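Local coordinates for mandelate racemase / muconate lactonizing enzyme family protein (Agrobacterium tumefaciens, PDB 4DXK) that is probably a metal-dependent lyase or isomerase of the mandelate racemase subgroup in the enolase superfamily, at residues V9-R14 and F388-R393; A178-T183 and H218-L223; L290-C295 and C327-L332. All blocks are in the same frame, centred on the assembly; numbering follows the deposited sequence. Where two conformers were deposited one is given.

Contact 1 joins the two ends of the chain: strand 3-11 opens and strand 390-396 closes a loop enclosing both other contacts, which follow in series. Contact 1 belongs to an antiparallel four-stranded sheet. Contacts 2 and 3 lie in the barrel domain, where loops following strands 212-216 and 287-290 of one parallel sheet pack on helices 177-183 and 323-335 respectively. The centres of contacts 1 and 2 are about 33 Å apart, those of 1 and 3 about 22 Å, and those of 2 and 3 about 27 Å, with nearest atoms about 8 Å apart. The C-terminal strand thus completes the capping domain, and the barrel contacts lie near the metal-binding centre without touching.

Contact 1. Residues V9-R14 and F388-R393; sequences VRVAER and FTVSRR
Glu13 reaches Thr389 because its chain bends at chi2 (80°), placing CD against the other segment, while Thr389 holds OG1 anti to its carbonyl carbon (chi1 -55°). The carboxylate grips one residue twice: Thr389 N gives to Glu13 OE1 at 2.8 Å, nearly straight at 176°, and Thr389 OG1 gives to Glu13 OE2 at 2.9 Å. Both donors arrive on the syn side, somewhat out of plane. Glu13 OE1 also lies in plane at the Phe388 ring edge. Ala12 N bonds to Thr389 O at 3.0 Å, and from there the strands run antiparallel, axes 4.7 Å apart. Arg10 N to Ser391 O and Ser391 N to Arg10 O, both 2.9 Å, make the hydrogen-bonded pair; Ser391 OG, in the conformer given, lies above the centre of the Arg10 guanidinium. On the valine face, Val11 CG1 packs on Phe388 CB at 3.6 Å, and Val9 CG1 meets Val390 CG1 at 3.9 Å. Arg392 runs beside Val9 to salt bridges with Glu7 and Glu385. Strand 390-396 edges the sheet within this chain, with strand 17-24 on the far side of strand 3-11; Arg10 salt-bridges Glu42 of helix 38-53, and Phe388 packs on helix 353-356.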
ATOM      1  N   VAL A   9      31.459 -38.507  -7.064  1.00 10.15           N
ATOM      2  CA  VAL A   9      32.827 -38.436  -7.561  1.00 10.64           C
ATOM      3  C   VAL A   9      33.395 -37.069  -7.227  1.00 10.17           C
ATOM      4  O   VAL A   9      32.742 -36.041  -7.454  1.00 10.58           O
ATOM      5  CB  VAL A   9      32.878 -38.636  -9.090  1.00 11.35           C
ATOM      6  CG1 VAL A   9      34.317 -38.619  -9.593  1.00 14.16           C
ATOM      7  CG2 VAL A   9      32.198 -39.932  -9.486  1.00 14.74           C
ATOM      8  N   ARG A  10      34.612 -37.068  -6.690  1.00 10.97           N
ATOM      9  CA  ARG A  10      35.360 -35.844  -6.441  1.00 10.33           C
ATOM     10  C   ARG A  10      36.758 -35.983  -7.023  1.00 12.47           C
ATOM     11  O   ARG A  10      37.261 -37.099  -7.202  1.00 13.08           O
ATOM     12  CB  ARG A  10      35.458 -35.535  -4.942  1.00 11.70           C
ATOM     13  CG  ARG A  10      34.125 -35.144  -4.323  1.00 12.09           C
ATOM     14  CD  ARG A  10      34.244 -34.693  -2.869  1.00 16.43           C
ATOM     15  NE  ARG A  10      34.594 -35.788  -1.968  1.00 16.23           N
ATOM     16  CZ  ARG A  10      35.791 -35.957  -1.420  1.00 19.31           C
ATOM     17  NH1 ARG A  10      36.771 -35.099  -1.675  1.00 21.43           N
ATOM     18  NH2 ARG A  10      36.010 -36.988  -0.615  1.00 24.17           N
ATOM     19  N   VAL A  11      37.387 -34.847  -7.308  1.00 12.24           N
ATOM     20  CA  VAL A  11      38.776 -34.828  -7.755  1.00 14.99           C
ATOM     21  C   VAL A  11      39.588 -33.840  -6.924  1.00 15.34           C
ATOM     22  O   VAL A  11      39.158 -32.710  -6.675  1.00 15.08           O
ATOM     23  CB  VAL A  11      38.905 -34.520  -9.266  1.00 17.32           C
ATOM     24  CG1 VAL A  11      38.256 -35.619 -10.087  1.00 19.12           C
ATOM     25  CG2 VAL A  11      38.296 -33.168  -9.610  1.00 18.75           C
ATOM     26  N   ALA A  12      40.767 -34.269  -6.485  1.00 15.87           N
ATOM     27  CA  ALA A  12      41.561 -33.465  -5.563  1.00 16.00           C
ATOM     28  C   ALA A  12      42.037 -32.168  -6.201  1.00 16.00           C
ATOM     29  O   ALA A  12      42.294 -31.184  -5.505  1.00 20.40           O
ATOM     30  CB  ALA A  12      42.750 -34.269  -5.046  1.00 19.12           C
ATOM     31  N   GLU A  13      42.138 -32.172  -7.525  1.00 15.28           N
ATOM     32  CA  GLU A  13      42.632 -31.011  -8.256  1.00 20.77           C
ATOM     33  C   GLU A  13      41.595 -29.890  -8.341  1.00 19.85           C
ATOM     34  O   GLU A  13      41.941 -28.731  -8.585  1.00 21.68           O
ATOM     35  CB  GLU A  13      43.079 -31.424  -9.659  1.00 19.55           C
ATOM     36  CG  GLU A  13      44.356 -32.271  -9.694  1.00 21.75           C
ATOM     37  CD  GLU A  13      44.140 -33.749  -9.367  1.00 18.86           C
ATOM     38  OE1 GLU A  13      42.981 -34.206  -9.288  1.00 17.25           O
ATOM     39  OE2 GLU A  13      45.151 -34.466  -9.190  1.00 22.39           O
ATOM     40  N   ARG A  14      40.326 -30.237  -8.137  1.00 16.10           N
ATOM     41  CA  ARG A  14      39.237 -29.267  -8.201  1.00 17.54           C
ATOM     42  C   ARG A  14      38.293 -29.488  -7.031  1.00 13.95           C
ATOM     43  O   ARG A  14      37.223 -30.070  -7.203  1.00 13.46           O
ATOM     44  CB  ARG A  14      38.474 -29.411  -9.525  1.00 18.96           C
ATOM     45  CG  ARG A  14      39.125 -28.688 -10.689  1.00 34.55           C
ATOM     46  CD  ARG A  14      39.565 -27.317 -10.201  1.00 34.75           C
ATOM     47  NE  ARG A  14      40.218 -26.466 -11.190  1.00 43.78           N
ATOM     48  CZ  ARG A  14      41.319 -26.784 -11.864  1.00 41.53           C
ATOM     49  NH1 ARG A  14      41.906 -27.964 -11.705  1.00 40.73           N
ATOM     50  NH2 ARG A  14      41.839 -25.912 -12.713  1.00 42.08           N
ATOM     51  N   PHE A 388      43.270 -37.150 -13.082  1.00 21.98           N
ATOM     52  CA  PHE A 388      42.869 -36.587 -11.798  1.00 21.18           C
ATOM     53  C   PHE A 388      43.083 -37.568 -10.648  1.00 19.22           C
ATOM     54  O   PHE A 388      43.257 -38.772 -10.855  1.00 19.99           O
ATOM     55  CB  PHE A 388      41.396 -36.152 -11.839  1.00 20.43           C
ATOM     56  CG  PHE A 388      41.109 -35.069 -12.841  1.00 20.40           C
ATOM     57  CD1 PHE A 388      41.267 -33.734 -12.504  1.00 24.34           C
ATOM     58  CD2 PHE A 388      40.678 -35.385 -14.122  1.00 19.44           C
ATOM     59  CE1 PHE A 388      41.009 -32.732 -13.424  1.00 33.05           C
ATOM     60  CE2 PHE A 388      40.419 -34.394 -15.049  1.00 25.62           C
ATOM     61  CZ  PHE A 388      40.589 -33.062 -14.700  1.00 25.27           C
ATOM     62  N   THR A 389      43.077 -37.037  -9.430  1.00 17.83           N
ATOM     63  CA  THR A 389      43.110 -37.865  -8.237  1.00 18.75           C
ATOM     64  C   THR A 389      41.664 -38.033  -7.793  1.00 16.01           C
ATOM     65  O   THR A 389      41.078 -37.139  -7.167  1.00 15.95           O
ATOM     66  CB  THR A 389      43.929 -37.207  -7.132  1.00 17.29           C
ATOM     67  OG1 THR A 389      45.237 -36.897  -7.630  1.00 22.19           O
ATOM     68  CG2 THR A 389      44.052 -38.138  -5.934  1.00 23.37           C
ATOM     69  N   VAL A 390      41.085 -39.173  -8.154  1.00 16.60           N
ATOM     70  CA  VAL A 390      39.648 -39.380  -8.059  1.00 15.09           C
ATOM     71  C   VAL A 390      39.252 -40.133  -6.795  1.00 16.76           C
ATOM     72  O   VAL A 390      39.904 -41.109  -6.413  1.00 19.03           O
ATOM     73  CB  VAL A 390      39.162 -40.183  -9.285  1.00 17.24           C
ATOM     74  CG1 VAL A 390      37.667 -40.493  -9.191  1.00 16.39           C
ATOM     75  CG2 VAL A 390      39.483 -39.434 -10.567  1.00 21.43           C
ATOM     76  N   SER A 391      38.191 -39.675  -6.139  0.53 13.97           N
ATOM     77  CA  SER A 391      37.595 -40.428  -5.045  0.53 13.86           C
ATOM     78  C   SER A 391      36.127 -40.658  -5.364  0.53 12.63           C
ATOM     79  O   SER A 391      35.450 -39.771  -5.885  0.53 14.07           O
ATOM     80  CB  SER A 391      37.742 -39.685  -3.718  0.53 15.56           C
ATOM     81  OG  SER A 391      37.137 -38.406  -3.780  0.53 18.94           O
ATOM     82  N   ARG A 392      35.639 -41.854  -5.064  1.00 13.59           N
ATOM     83  CA  ARG A 392      34.255 -42.212  -5.341  1.00 14.69           C
ATOM     84  C   ARG A 392      33.620 -42.837  -4.119  1.00 14.35           C
ATOM     85  O   ARG A 392      34.293 -43.530  -3.348  1.00 16.96           O
ATOM     86  CB  ARG A 392      34.162 -43.205  -6.499  1.00 17.29           C
ATOM     87  CG  ARG A 392      34.785 -42.740  -7.801  1.00 17.35           C
ATOM     88  CD  ARG A 392      34.608 -43.793  -8.892  1.00 22.47           C
ATOM     89  NE  ARG A 392      35.411 -43.502 -10.077  1.00 20.85           N
ATOM     90  CZ  ARG A 392      34.937 -42.973 -11.203  1.00 21.13           C
ATOM     91  NH1 ARG A 392      33.649 -42.680 -11.327  1.00 20.81           N
ATOM     92  NH2 ARG A 392      35.756 -42.743 -12.220  1.00 24.09           N
ATOM     93  N   ARG A 393      32.325 -42.603  -3.948  1.00 13.66           N
ATOM     94  CA  ARG A 393      31.553 -43.271  -2.910  1.00 13.51           C
ATOM     95  C   ARG A 393      30.229 -43.735  -3.497  1.00 12.42           C
ATOM     96  O   ARG A 393      29.636 -43.051  -4.338  1.00 11.29           O
ATOM     97  CB  ARG A 393      31.310 -42.350  -1.722  1.00 14.34           C
ATOM     98  CG  ARG A 393      30.593 -43.048  -0.589  1.00 21.39           C
ATOM     99  CD  ARG A 393      30.436 -42.171   0.633  1.00 25.07           C
ATOM    100  NE  ARG A 393      29.520 -42.799   1.576  1.00 22.51           N
ATOM    101  CZ  ARG A 393      28.973 -42.180   2.613  1.00 24.06           C
ATOM    102  NH1 ARG A 393      29.241 -40.899   2.841  1.00 22.50           N
ATOM    103  NH2 ARG A 393      28.145 -42.839   3.412  1.00 27.02           N
TER

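Contact 2. Residues A178-T183 and H218-L223; sequences AAAEKT and HSMWQL. With PO4 (phosphate ion), chain B.
Met220 and Trp221 close over Ala180 of helix 177-183, and their segment starts at His218. His218 and Ser219 both have left-handed backbone angles (phi 54° at His218), a turn that follows strand 212-216. The imidazole of His218 makes no contact with 178-183, but ND1 is bonded to Asp177 at the start of the same helix. Its NE2 makes a weak bond of 3.3 Å to O4 of a phosphate ion, probably from the crystallisation liquor, that Lys172 and His318 also hydrogen-bond. Ser219 OG is anchored on Ile245 O. Met220 CB lies 3.7 Å from Ala180 CB, and in the conformer given the bend at chi3 (64°) brings CE against Glu181 CG at 3.5 Å, the side chains crossing obliquely. Ala180 CB sits over one face of the Trp221 six-membered ring, 3.8 Å from the centroid and 29° off the normal, a CH-pi contact offset toward the rim. Ala180 N comes to 3.4 Å from Trp221 CZ2, while Ala179 CB approaches Trp221 CH2 at 4.1 Å. Ala226 and Ile229 of helix 223-232 also touch the indole. Gln222 takes that helix's N-cap position and packs on His312 of a neighbouring subunit. The arrangement is that of a beta/alpha barrel loop beyond the C-terminal end of a strand: it lies just past Glu216, one of three glutamates that bind sodium.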
ATOM      1  N   ALA A 178      37.619  -5.759  -3.732  1.00 13.88           N
ATOM      2  CA  ALA A 178      38.760  -5.453  -2.867  1.00 14.91           C
ATOM      3  C   ALA A 178      38.389  -4.395  -1.828  1.00 15.19           C
ATOM      4  O   ALA A 178      38.684  -4.535  -0.634  1.00 16.56           O
ATOM      5  CB  ALA A 178      39.963  -5.002  -3.694  1.00 19.04           C
ATOM      6  N   ALA A 179      37.719  -3.343  -2.282  1.00 13.06           N
ATOM      7  CA  ALA A 179      37.247  -2.307  -1.380  1.00 13.17           C
ATOM      8  C   ALA A 179      36.246  -2.865  -0.363  1.00 13.09           C
ATOM      9  O   ALA A 179      36.281  -2.490   0.815  1.00 12.83           O
ATOM     10  CB  ALA A 179      36.633  -1.175  -2.163  1.00 13.39           C
ATOM     11  N   ALA A 180      35.359  -3.754  -0.804  1.00 11.71           N
ATOM     12  CA  ALA A 180      34.373  -4.333   0.101  1.00 11.48           C
ATOM     13  C   ALA A 180      35.050  -5.091   1.235  1.00 13.07           C
ATOM     14  O   ALA A 180      34.655  -4.972   2.394  1.00 14.03           O
ATOM     15  CB  ALA A 180      33.426  -5.249  -0.647  1.00 12.37           C
ATOM     16  N   GLU A 181      36.062  -5.883   0.898  1.00 14.64           N
ATOM     17  CA  GLU A 181      36.757  -6.675   1.902  1.00 17.39           C
ATOM     18  C   GLU A 181      37.366  -5.795   2.993  1.00 18.12           C
ATOM     19  O   GLU A 181      37.388  -6.173   4.167  1.00 21.08           O
ATOM     20  CB  GLU A 181      37.822  -7.553   1.239  1.00 21.40           C
ATOM     21  CG  GLU A 181      37.230  -8.723   0.468  1.00 26.98           C
ATOM     22  CD  GLU A 181      38.083  -9.172  -0.709  1.00 40.56           C
ATOM     23  OE1 GLU A 181      39.202  -8.646  -0.880  1.00 42.18           O
ATOM     24  OE2 GLU A 181      37.623 -10.051  -1.470  1.00 39.10           O
ATOM     25  N   LYS A 182      37.867  -4.624   2.608  0.55 14.93           N
ATOM     26  CA  LYS A 182      38.502  -3.710   3.559  0.55 18.93           C
ATOM     27  C   LYS A 182      37.590  -3.285   4.708  0.55 15.68           C
ATOM     28  O   LYS A 182      38.043  -3.111   5.840  0.55 18.15           O
ATOM     29  CB  LYS A 182      39.008  -2.456   2.847  0.55 15.19           C
ATOM     30  CG  LYS A 182      40.196  -2.671   1.935  0.55 22.16           C
ATOM     31  CD  LYS A 182      40.507  -1.417   1.130  0.55 28.22           C
ATOM     32  CE  LYS A 182      40.518  -0.176   2.007  0.55 30.94           C
ATOM     33  NZ  LYS A 182      41.297   0.940   1.390  0.55 35.58           N
ATOM     34  N   THR A 183      36.309  -3.101   4.414  1.00 14.19           N
ATOM     35  CA  THR A 183      35.377  -2.562   5.403  1.00 13.55           C
ATOM     36  C   THR A 183      34.196  -3.495   5.685  1.00 13.23           C
ATOM     37  O   THR A 183      33.201  -3.080   6.287  1.00 12.78           O
ATOM     38  CB  THR A 183      34.801  -1.215   4.924  1.00 12.98           C
ATOM     39  OG1 THR A 183      34.030  -1.438   3.734  1.00 12.96           O
ATOM     40  CG2 THR A 183      35.924  -0.203   4.637  1.00 15.96           C
ATOM     41  N   HIS A 218      29.027  -9.680  -5.829  1.00 10.32           N
ATOM     42  CA  HIS A 218      29.168 -10.845  -4.951  1.00 10.12           C
ATOM     43  C   HIS A 218      28.517 -10.666  -3.579  1.00 10.28           C
ATOM     44  O   HIS A 218      28.972 -11.240  -2.593  1.00 10.57           O
ATOM     45  CB  HIS A 218      30.644 -11.212  -4.791  1.00 11.17           C
ATOM     46  CG  HIS A 218      31.251 -11.805  -6.025  1.00 12.32           C
ATOM     47  ND1 HIS A 218      32.434 -11.350  -6.565  1.00 13.06           N
ATOM     48  CD2 HIS A 218      30.836 -12.819  -6.819  1.00 12.78           C
ATOM     49  CE1 HIS A 218      32.731 -12.070  -7.635  1.00 14.65           C
ATOM     50  NE2 HIS A 218      31.776 -12.965  -7.811  1.00 14.65           N
ATOM     51  N   SER A 219      27.443  -9.881  -3.521  1.00  8.90           N
ATOM     52  CA  SER A 219      26.687  -9.653  -2.281  1.00  8.93           C
ATOM     53  C   SER A 219      27.528  -9.106  -1.136  1.00 10.23           C
ATOM     54  O   SER A 219      27.217  -9.347   0.030  1.00 11.45           O
ATOM     55  CB  SER A 219      25.952 -10.921  -1.830  1.00 10.63           C
ATOM     56  OG  SER A 219      24.879 -11.176  -2.724  1.00 13.25           O
ATOM     57  N   MET A 220      28.568  -8.348  -1.465  0.55  9.32           N
ATOM     58  CA  MET A 220      29.535  -7.939  -0.451  0.55 10.06           C
ATOM     59  C   MET A 220      29.251  -6.606   0.242  0.55  9.86           C
ATOM     60  O   MET A 220      29.943  -6.253   1.193  0.55 14.62           O
ATOM     61  CB  MET A 220      30.944  -7.937  -1.042  0.55 11.25           C
ATOM     62  CG  MET A 220      31.329  -9.284  -1.639  0.55 14.00           C
ATOM     63  SD  MET A 220      33.005  -9.342  -2.285  0.55 17.94           S
ATOM     64  CE  MET A 220      33.935  -9.081  -0.783  0.55 16.94           C
ATOM     65  N   TRP A 221      28.230  -5.880  -0.204  1.00  8.83           N
ATOM     66  CA  TRP A 221      27.961  -4.534   0.309  1.00  8.97           C
ATOM     67  C   TRP A 221      26.682  -4.430   1.118  1.00  8.21           C
ATOM     68  O   TRP A 221      25.692  -5.110   0.829  1.00  8.82           O
ATOM     69  CB  TRP A 221      27.887  -3.547  -0.861  1.00  9.46           C
ATOM     70  CG  TRP A 221      29.194  -3.415  -1.551  1.00  8.77           C
ATOM     71  CD1 TRP A 221      29.605  -4.069  -2.674  1.00  8.99           C
ATOM     72  CD2 TRP A 221      30.290  -2.609  -1.129  1.00  9.15           C
ATOM     73  NE1 TRP A 221      30.898  -3.700  -2.994  1.00 10.07           N
ATOM     74  CE2 TRP A 221      31.340  -2.810  -2.047  1.00  9.77           C
ATOM     75  CE3 TRP A 221      30.495  -1.746  -0.049  1.00 11.03           C
ATOM     76  CZ2 TRP A 221      32.565  -2.156  -1.930  1.00 10.35           C
ATOM     77  CZ3 TRP A 221      31.709  -1.107   0.066  1.00 10.32           C
ATOM     78  CH2 TRP A 221      32.731  -1.318  -0.865  1.00 10.91           C
ATOM     79  N   GLN A 222      26.704  -3.559   2.127  1.00  8.53           N
ATOM     80  CA  GLN A 222      25.491  -3.114   2.793  1.00  8.73           C
ATOM     81  C   GLN A 222      24.737  -2.121   1.899  1.00  8.18           C
ATOM     82  O   GLN A 222      25.252  -1.692   0.865  1.00  8.69           O
ATOM     83  CB  GLN A 222      25.813  -2.517   4.167  1.00  8.67           C
ATOM     84  CG  GLN A 222      26.503  -3.509   5.099  1.00  8.86           C
ATOM     85  CD  GLN A 222      25.633  -4.707   5.380  1.00  9.10           C
ATOM     86  OE1 GLN A 222      24.517  -4.570   5.879  1.00 10.87           O
ATOM     87  NE2 GLN A 222      26.122  -5.892   5.040  1.00 11.41           N
ATOM     88  N   LEU A 223      23.520  -1.757   2.287  1.00  7.76           N
ATOM     89  CA  LEU A 223      22.628  -1.013   1.391  1.00  8.36           C
ATOM     90  C   LEU A 223      23.134   0.367   1.010  1.00  8.45           C
ATOM     91  O   LEU A 223      23.090   0.742  -0.166  1.00  9.21           O
ATOM     92  CB  LEU A 223      21.226  -0.906   1.983  1.00  9.51           C
ATOM     93  CG  LEU A 223      20.234  -0.112   1.129  1.00  8.71           C
ATOM     94  CD1 LEU A 223      19.965  -0.804  -0.197  1.00 10.07           C
ATOM     95  CD2 LEU A 223      18.933   0.105   1.887  1.00 12.93           C
TER
HETATM   96  P   PO4 B 501      30.206 -15.145 -11.469  0.57 15.38           P
HETATM   97  O1  PO4 B 501      28.726 -14.795 -11.443  0.57 13.67           O
HETATM   98  O2  PO4 B 501      30.458 -16.394 -10.657  0.57 15.68           O
HETATM   99  O3  PO4 B 501      30.716 -15.408 -12.859  0.57 16.70           O
HETATM  100  O4  PO4 B 501      30.999 -14.000 -10.870  0.57 15.96           O

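Contact 3. Residues L290-C295 and C327-L332; sequences LDISWC and CASTHL
Ile292 is the side chain that bridges loop 290-295 and helix 323-335, meeting Ala328, Ser329 and Leu332. Its CB is directed toward the helix and divides the work between two branches. The short branch, CG2, lies 4.1 Å from Leu332 CD2, the two side chains sliding past each other in opposite directions. The long branch starts at CG1, held between the backbone N and the carbonyl carbon (chi1 60°), where it passes Ser329 OG at 3.8 Å. With chi2 at 174° the chain continues extended, and the tip, CD1, presses on Ala328 CB at 3.4 Å, tighter than usual for two carbons, and also touches Ser329 OG. Ile89 of helix 79-99 and Ala301 of helix 297-310 pack on the same isoleucine, so its surroundings are apolar on several fronts. Polar groups meet through a water instead: it accepts from Ile292 N at 2.9 Å and donates to Ser329 OG at 2.8 Å, and that hydroxyl is also bonded to Val325 O within its own helix. Just before Ile292 in the loop, Asp291 forms an Asx turn. Its OD1 takes Ser293 N at 2.8 Å and Ser293 OG at 2.7 Å, while OD2 lies 3.5 Å above the centre of the Trp294 ring and is bonded to His318 ND1. That pairing is consistent with the His-Asp dyad of the mandelate racemase subgroup. Chemically, then, the helix meets the loop by van der Waals packing and one bridging water, whereas the Asp291 carboxylate is held through OD1 by Ser293 within the loop and through OD2 by His318 beyond it; the buried amide of Ile292 and hydroxyl of Ser329 are both satisfied without a direct bond between the two segments.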
ATOM      1  N   LEU A 290      20.017 -17.404 -11.838  1.00  7.41           N
ATOM      2  CA  LEU A 290      19.909 -18.607 -11.031  1.00  7.67           C
ATOM      3  C   LEU A 290      21.099 -19.488 -11.372  1.00  8.52           C
ATOM      4  O   LEU A 290      21.725 -19.305 -12.419  1.00  8.47           O
ATOM      5  CB  LEU A 290      18.587 -19.328 -11.303  1.00  9.11           C
ATOM      6  CG  LEU A 290      18.251 -19.742 -12.736  1.00  7.87           C
ATOM      7  CD1 LEU A 290      18.950 -21.029 -13.144  1.00 10.30           C
ATOM      8  CD2 LEU A 290      16.749 -19.906 -12.896  1.00 11.23           C
ATOM      9  N   ASP A 291      21.411 -20.430 -10.491  1.00  7.51           N
ATOM     10  CA  ASP A 291      22.363 -21.482 -10.789  1.00  7.68           C
ATOM     11  C   ASP A 291      21.615 -22.787 -10.601  1.00  7.34           C
ATOM     12  O   ASP A 291      21.113 -23.065  -9.507  1.00  7.64           O
ATOM     13  CB  ASP A 291      23.572 -21.376  -9.850  1.00  7.81           C
ATOM     14  CG  ASP A 291      24.622 -22.436 -10.118  1.00  7.79           C
ATOM     15  OD1 ASP A 291      24.255 -23.632 -10.101  1.00  8.95           O
ATOM     16  OD2 ASP A 291      25.801 -22.085 -10.357  1.00  8.79           O
ATOM     17  N   ILE A 292      21.518 -23.577 -11.669  1.00  7.03           N
ATOM     18  CA  ILE A 292      20.708 -24.781 -11.633  1.00  8.36           C
ATOM     19  C   ILE A 292      21.162 -25.772 -10.570  1.00  7.31           C
ATOM     20  O   ILE A 292      20.358 -26.562 -10.081  1.00  8.03           O
ATOM     21  CB  ILE A 292      20.671 -25.482 -13.006  1.00  8.03           C
ATOM     22  CG1 ILE A 292      22.068 -25.893 -13.447  1.00  9.76           C
ATOM     23  CG2 ILE A 292      20.008 -24.594 -14.055  1.00  8.63           C
ATOM     24  CD1 ILE A 292      22.047 -26.713 -14.709  1.00 12.55           C
ATOM     25  N   SER A 293      22.443 -25.732 -10.218  1.00  7.55           N
ATOM     26  CA  SER A 293      22.997 -26.641  -9.211  1.00  7.75           C
ATOM     27  C   SER A 293      22.883 -26.116  -7.782  1.00  7.06           C
ATOM     28  O   SER A 293      23.279 -26.812  -6.837  1.00  7.65           O
ATOM     29  CB  SER A 293      24.457 -26.997  -9.521  1.00  9.09           C
ATOM     30  OG  SER A 293      25.352 -25.945  -9.214  1.00  8.81           O
ATOM     31  N   TRP A 294      22.364 -24.892  -7.635  1.00  7.29           N
ATOM     32  CA  TRP A 294      22.211 -24.239  -6.337  1.00  7.33           C
ATOM     33  C   TRP A 294      20.749 -23.913  -6.021  1.00  7.42           C
ATOM     34  O   TRP A 294      20.462 -23.499  -4.902  1.00  8.23           O
ATOM     35  CB  TRP A 294      23.019 -22.931  -6.279  1.00  7.73           C
ATOM     36  CG  TRP A 294      24.506 -23.096  -6.404  1.00  7.00           C
ATOM     37  CD1 TRP A 294      25.217 -24.256  -6.279  1.00  7.93           C
ATOM     38  CD2 TRP A 294      25.464 -22.069  -6.718  1.00  7.21           C
ATOM     39  NE1 TRP A 294      26.554 -24.011  -6.478  1.00  8.97           N
ATOM     40  CE2 TRP A 294      26.735 -22.678  -6.743  1.00  8.11           C
ATOM     41  CE3 TRP A 294      25.376 -20.688  -6.942  1.00  7.90           C
ATOM     42  CZ2 TRP A 294      27.906 -21.961  -7.002  1.00  9.15           C
ATOM     43  CZ3 TRP A 294      26.538 -19.979  -7.208  1.00  8.92           C
ATOM     44  CH2 TRP A 294      27.784 -20.614  -7.228  1.00  9.66           C
ATOM     45  N   CYS A 295      19.838 -24.071  -6.992  1.00  7.08           N
ATOM     46  CA  CYS A 295      18.482 -23.526  -6.852  1.00  7.41           C
ATOM     47  C   CYS A 295      17.385 -24.567  -6.803  1.00  8.12           C
ATOM     48  O   CYS A 295      16.214 -24.200  -6.696  1.00  8.29           O
ATOM     49  CB  CYS A 295      18.172 -22.545  -7.994  1.00  8.63           C
ATOM     50  SG  CYS A 295      17.840 -23.331  -9.584  1.00  9.01           S
ATOM     51  N   CYS A 327      26.826 -27.106 -19.339  1.00  9.00           N
ATOM     52  CA  CYS A 327      26.076 -27.791 -20.371  1.00  9.39           C
ATOM     53  C   CYS A 327      24.566 -27.790 -20.102  1.00  8.65           C
ATOM     54  O   CYS A 327      23.766 -27.425 -20.968  1.00  8.51           O
ATOM     55  CB  CYS A 327      26.596 -29.217 -20.535  1.00  8.75           C
ATOM     56  SG  CYS A 327      25.718 -30.114 -21.796  1.00 11.60           S
ATOM     57  N   ALA A 328      24.162 -28.219 -18.913  1.00  8.59           N
ATOM     58  CA  ALA A 328      22.742 -28.253 -18.579  1.00  8.94           C
ATOM     59  C   ALA A 328      22.124 -26.848 -18.614  1.00  8.42           C
ATOM     60  O   ALA A 328      20.964 -26.670 -19.007  1.00  9.00           O
ATOM     61  CB  ALA A 328      22.536 -28.924 -17.238  1.00 10.59           C
ATOM     62  N   SER A 329      22.904 -25.844 -18.218  1.00  8.03           N
ATOM     63  CA  SER A 329      22.418 -24.470 -18.291  1.00  9.36           C
ATOM     64  C   SER A 329      22.201 -24.048 -19.736  1.00  8.04           C
ATOM     65  O   SER A 329      21.262 -23.301 -20.046  1.00  8.45           O
ATOM     66  CB  SER A 329      23.393 -23.510 -17.621  1.00  9.74           C
ATOM     67  OG  SER A 329      23.508 -23.803 -16.237  1.00  9.75           O
ATOM     68  N   THR A 330      23.092 -24.488 -20.621  1.00  8.53           N
ATOM     69  CA  THR A 330      22.938 -24.182 -22.034  1.00  8.44           C
ATOM     70  C   THR A 330      21.667 -24.823 -22.596  1.00  7.93           C
ATOM     71  O   THR A 330      20.945 -24.184 -23.356  1.00  7.95           O
ATOM     72  CB  THR A 330      24.198 -24.556 -22.832  1.00  9.29           C
ATOM     73  OG1 THR A 330      25.330 -23.872 -22.274  1.00  9.76           O
ATOM     74  CG2 THR A 330      24.060 -24.139 -24.283  1.00 10.00           C
ATOM     75  N   HIS A 331      21.363 -26.063 -22.200  1.00  7.83           N
ATOM     76  CA  HIS A 331      20.082 -26.671 -22.597  1.00  8.47           C
ATOM     77  C   HIS A 331      18.903 -25.795 -22.159  1.00  7.59           C
ATOM     78  O   HIS A 331      17.981 -25.529 -22.931  1.00  8.02           O
ATOM     79  CB  HIS A 331      19.902 -28.074 -22.001  1.00  8.48           C
ATOM     80  CG  HIS A 331      20.699 -29.138 -22.686  1.00  8.07           C
ATOM     81  ND1 HIS A 331      20.240 -29.818 -23.794  1.00  9.09           N
ATOM     82  CD2 HIS A 331      21.926 -29.641 -22.413  1.00  7.89           C
ATOM     83  CE1 HIS A 331      21.154 -30.692 -24.176  1.00  8.93           C
ATOM     84  NE2 HIS A 331      22.186 -30.607 -23.353  1.00  8.59           N
ATOM     85  N   LEU A 332      18.919 -25.351 -20.908  1.00  8.01           N
ATOM     86  CA  LEU A 332      17.866 -24.465 -20.417  1.00  7.64           C
ATOM     87  C   LEU A 332      17.787 -23.164 -21.212  1.00  7.30           C
ATOM     88  O   LEU A 332      16.697 -22.711 -21.576  1.00  8.58           O
ATOM     89  CB  LEU A 332      18.081 -24.170 -18.941  1.00  9.20           C
ATOM     90  CG  LEU A 332      17.108 -23.173 -18.303  1.00  9.08           C
ATOM     91  CD1 LEU A 332      15.665 -23.662 -18.355  1.00 11.79           C
ATOM     92  CD2 LEU A 332      17.529 -22.869 -16.870  1.00 11.07           C
TER
HETATM   93  O   HOH W   1      22.898 -22.424 -13.929  1.00  9.17           O